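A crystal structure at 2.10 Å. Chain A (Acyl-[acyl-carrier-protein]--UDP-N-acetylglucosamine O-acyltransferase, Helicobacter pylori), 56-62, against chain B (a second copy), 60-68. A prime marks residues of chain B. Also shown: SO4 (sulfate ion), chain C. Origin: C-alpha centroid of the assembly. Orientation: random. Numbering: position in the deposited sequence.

Chain A, residues 56-62: TEIFPFA
Chain B (60-68) PFAVLGTQP

Contacts between identical subunits need not be symmetric: the same residue can play different parts on the two sides. The acyltransferase of Helicobacter pylori offers a compact example, in which two copies bring together chain A 56–62 and chain B 60–68, so that Phe61 meets its own counterpart, Phe61′, in a different setting.

The two segments run roughly antiparallel, their end-to-end directions 153° apart. Register is set by three CA pairs: Phe59 CA to Thr66′ CA at 8.4 Å, Pro60 CA to Val63′ CA at 7.5 Å, and Phe61 CA to Phe61′ CA at 7.3 Å. In chain A, a short strand at Glu57 and Ile58 (phi/psi −120/132 and −124/127) leads through Phe59 (−84/167) into a type II beta turn from Phe59 to Ala62. Pro60 at −46/139 and Phe61 at 65/22 occupy its central positions, and a weak hydrogen bond, Ala62 N to Phe59 O at 3.5 Å, closes it. In chain B, Phe61′ repeats the 65/22 conformation and Ala62′ (−83/148) leads into a strand at Val63′ and Leu64′ (−126/118 and −127/131). Gly65′ follows at 99/−7, where a CB would jam against the carbonyl oxygen of Leu64′; Thr66′ (−69/160) and Gln67′ (−58/147) then extend the chain.

Apolar packing dominates the direct contact, and no direct hydrogen bond crosses between the segments. Both Phe61 and Phe61′ have chi1 −54° (m) and chi2 136°, yet CA-to-CB points toward the other stretch in the first and sideways in the second. The edge of Phe61′ meets the face of Phe61, with centroids 5.3 Å apart, planes at 69°, and Phe61 CE2 3.8 Å from Phe61′ CD2. Phe61 also reaches the backbone, its CE1 lying 3.6 Å from Phe61′ CA, while Ala62′ O sits at the ring edge. Val63′, with chi1 177° (t), brings CG2 to 3.3 Å from Phe61 CD1, a tight approach, and the same methyl lies 4.2 Å from Pro60 CB. Farther along, Phe59 (chi1 −72°, m; chi2 69°) presents its ring edge to Thr66′ and Gln67′: CD2 is 4.2 Å from Thr66′ CB, and CE2 is 3.7 Å from Gln67′ CG.

Polar linkage is indirect. Glu57 is extended (chi1 −176°, chi2 178°, chi3 −175°), whereas Gln67′ has chi1 51° (p), chi2 −172° (t) and chi3 −71°. Glu57 OE1 and Gln67′ NE2 remain 4.1 Å apart, and water bridges the gap. One water donates to Glu57 OE2 at 2.7 Å and weakly to Gln67′ OE1 at 3.3 Å; another donates to Glu57 OE1 at 2.7 Å and weakly accepts from Gln67′ NE2 at 3.1 Å. A sulfate, probably from the crystallisation liquor, accepts from Gln67′ N through O4 at 2.7 Å and from Gln67′ NE2 through O3 at 3.0 Å. Its O4 also lies at the edge of the Phe59 ring, 3.6 Å from Phe59 CE2.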

# COMPACT_ATOMS: atom_id res chain seq x y z
N THR A 56 14.65 20.94 -0.93
CA THR A 56 13.80 19.75 -0.92
C THR A 56 12.98 19.76 0.36
O THR A 56 13.47 20.15 1.42
CB THR A 56 14.64 18.47 -1.04
OG1 THR A 56 15.05 18.31 -2.40
CG2 THR A 56 13.84 17.24 -0.61
N GLU A 57 11.71 19.35 0.26
CA GLU A 57 10.82 19.31 1.41
C GLU A 57 10.34 17.89 1.63
O GLU A 57 9.91 17.22 0.69
CB GLU A 57 9.63 20.25 1.19
CG GLU A 57 8.68 20.35 2.37
CD GLU A 57 7.54 21.33 2.11
OE1 GLU A 57 6.74 21.57 3.03
OE2 GLU A 57 7.44 21.85 0.98
N ILE A 58 10.42 17.42 2.88
CA ILE A 58 10.02 16.06 3.22
C ILE A 58 8.96 16.08 4.32
O ILE A 58 9.16 16.68 5.37
CB ILE A 58 11.25 15.27 3.69
CG1 ILE A 58 12.33 15.33 2.59
CG2 ILE A 58 10.86 13.83 4.01
CD1 ILE A 58 13.66 14.74 2.99
N PHE A 59 7.85 15.39 4.06
CA PHE A 59 6.73 15.35 5.00
C PHE A 59 6.84 14.31 6.13
O PHE A 59 7.67 13.41 6.09
CB PHE A 59 5.43 15.19 4.21
CG PHE A 59 5.03 16.44 3.47
CD1 PHE A 59 5.77 16.88 2.37
CD2 PHE A 59 3.94 17.19 3.89
CE1 PHE A 59 5.43 18.06 1.70
CE2 PHE A 59 3.58 18.37 3.23
CZ PHE A 59 4.33 18.81 2.13
N PRO A 60 5.97 14.43 7.15
CA PRO A 60 5.96 13.52 8.31
C PRO A 60 6.04 12.02 8.08
O PRO A 60 5.42 11.47 7.18
CB PRO A 60 4.67 13.91 9.04
CG PRO A 60 4.52 15.36 8.72
CD PRO A 60 4.86 15.39 7.25
N PHE A 61 6.83 11.38 8.93
CA PHE A 61 7.00 9.94 8.93
C PHE A 61 7.66 9.32 7.70
O PHE A 61 7.47 8.13 7.43
CB PHE A 61 5.65 9.27 9.20
CG PHE A 61 4.99 9.78 10.47
CD1 PHE A 61 3.63 10.07 10.48
CD2 PHE A 61 5.73 9.96 11.63
CE1 PHE A 61 3.01 10.54 11.65
CE2 PHE A 61 5.12 10.44 12.80
CZ PHE A 61 3.76 10.73 12.81
N ALA A 62 8.41 10.12 6.95
CA ALA A 62 9.12 9.57 5.80
C ALA A 62 10.41 8.98 6.39
O ALA A 62 10.92 9.48 7.39
CB ALA A 62 9.46 10.67 4.81
N PRO B 60 -1.70 5.51 16.18
CA PRO B 60 -0.32 5.93 15.88
C PRO B 60 0.08 6.17 14.43
O PRO B 60 -0.27 5.42 13.53
CB PRO B 60 0.53 4.84 16.53
CG PRO B 60 -0.31 4.41 17.69
CD PRO B 60 -1.69 4.34 17.07
N PHE B 61 0.85 7.24 14.24
CA PHE B 61 1.40 7.61 12.95
C PHE B 61 0.41 7.99 11.86
O PHE B 61 0.72 7.92 10.67
CB PHE B 61 2.31 6.49 12.46
CG PHE B 61 3.39 6.11 13.46
CD1 PHE B 61 3.69 4.78 13.71
CD2 PHE B 61 4.09 7.09 14.15
CE1 PHE B 61 4.67 4.43 14.64
CE2 PHE B 61 5.07 6.76 15.09
CZ PHE B 61 5.36 5.42 15.33
N ALA B 62 -0.80 8.40 12.25
CA ALA B 62 -1.76 8.86 11.27
C ALA B 62 -1.40 10.32 11.01
O ALA B 62 -0.90 11.00 11.91
CB ALA B 62 -3.18 8.76 11.82
N VAL B 63 -1.63 10.80 9.79
CA VAL B 63 -1.32 12.19 9.48
C VAL B 63 -2.57 12.84 8.91
O VAL B 63 -3.07 12.43 7.86
CB VAL B 63 -0.18 12.29 8.44
CG1 VAL B 63 0.07 13.74 8.07
CG2 VAL B 63 1.09 11.68 9.03
N LEU B 64 -3.07 13.86 9.60
CA LEU B 64 -4.27 14.55 9.15
C LEU B 64 -4.06 16.05 9.04
O LEU B 64 -3.53 16.68 9.96
CB LEU B 64 -5.43 14.29 10.12
CG LEU B 64 -5.78 12.87 10.57
CD1 LEU B 64 -7.08 12.92 11.34
CD2 LEU B 64 -5.91 11.94 9.37
N GLY B 65 -4.46 16.61 7.92
CA GLY B 65 -4.33 18.04 7.76
C GLY B 65 -3.16 18.60 7.00
O GLY B 65 -3.12 19.80 6.78
N THR B 66 -2.19 17.77 6.60
CA THR B 66 -1.07 18.30 5.83
C THR B 66 -1.63 18.69 4.47
O THR B 66 -2.69 18.21 4.08
CB THR B 66 0.07 17.26 5.64
OG1 THR B 66 -0.47 16.05 5.10
CG2 THR B 66 0.76 16.98 6.97
N GLN B 67 -0.93 19.56 3.76
CA GLN B 67 -1.39 20.04 2.46
C GLN B 67 -1.64 18.96 1.42
O GLN B 67 -0.96 17.93 1.39
CB GLN B 67 -0.41 21.08 1.91
CG GLN B 67 1.04 20.63 1.90
CD GLN B 67 1.99 21.75 1.52
OE1 GLN B 67 2.04 22.17 0.36
NE2 GLN B 67 2.75 22.24 2.49
N PRO B 68 -2.63 19.18 0.55
CA PRO B 68 -2.91 18.18 -0.49
C PRO B 68 -1.68 17.94 -1.36
O PRO B 68 -0.81 18.80 -1.47
CB PRO B 68 -4.09 18.79 -1.26
CG PRO B 68 -4.02 20.25 -0.95
CD PRO B 68 -3.60 20.28 0.49
S SO4 C . 1.69 21.59 5.94
O1 SO4 C . 1.78 21.10 7.32
O2 SO4 C . 0.72 22.68 5.87
O3 SO4 C . 2.98 22.08 5.49
O4 SO4 C . 1.26 20.52 5.04
O HOH W 1 5.25 23.00 -0.04
O HOH W 2 5.26 23.84 3.48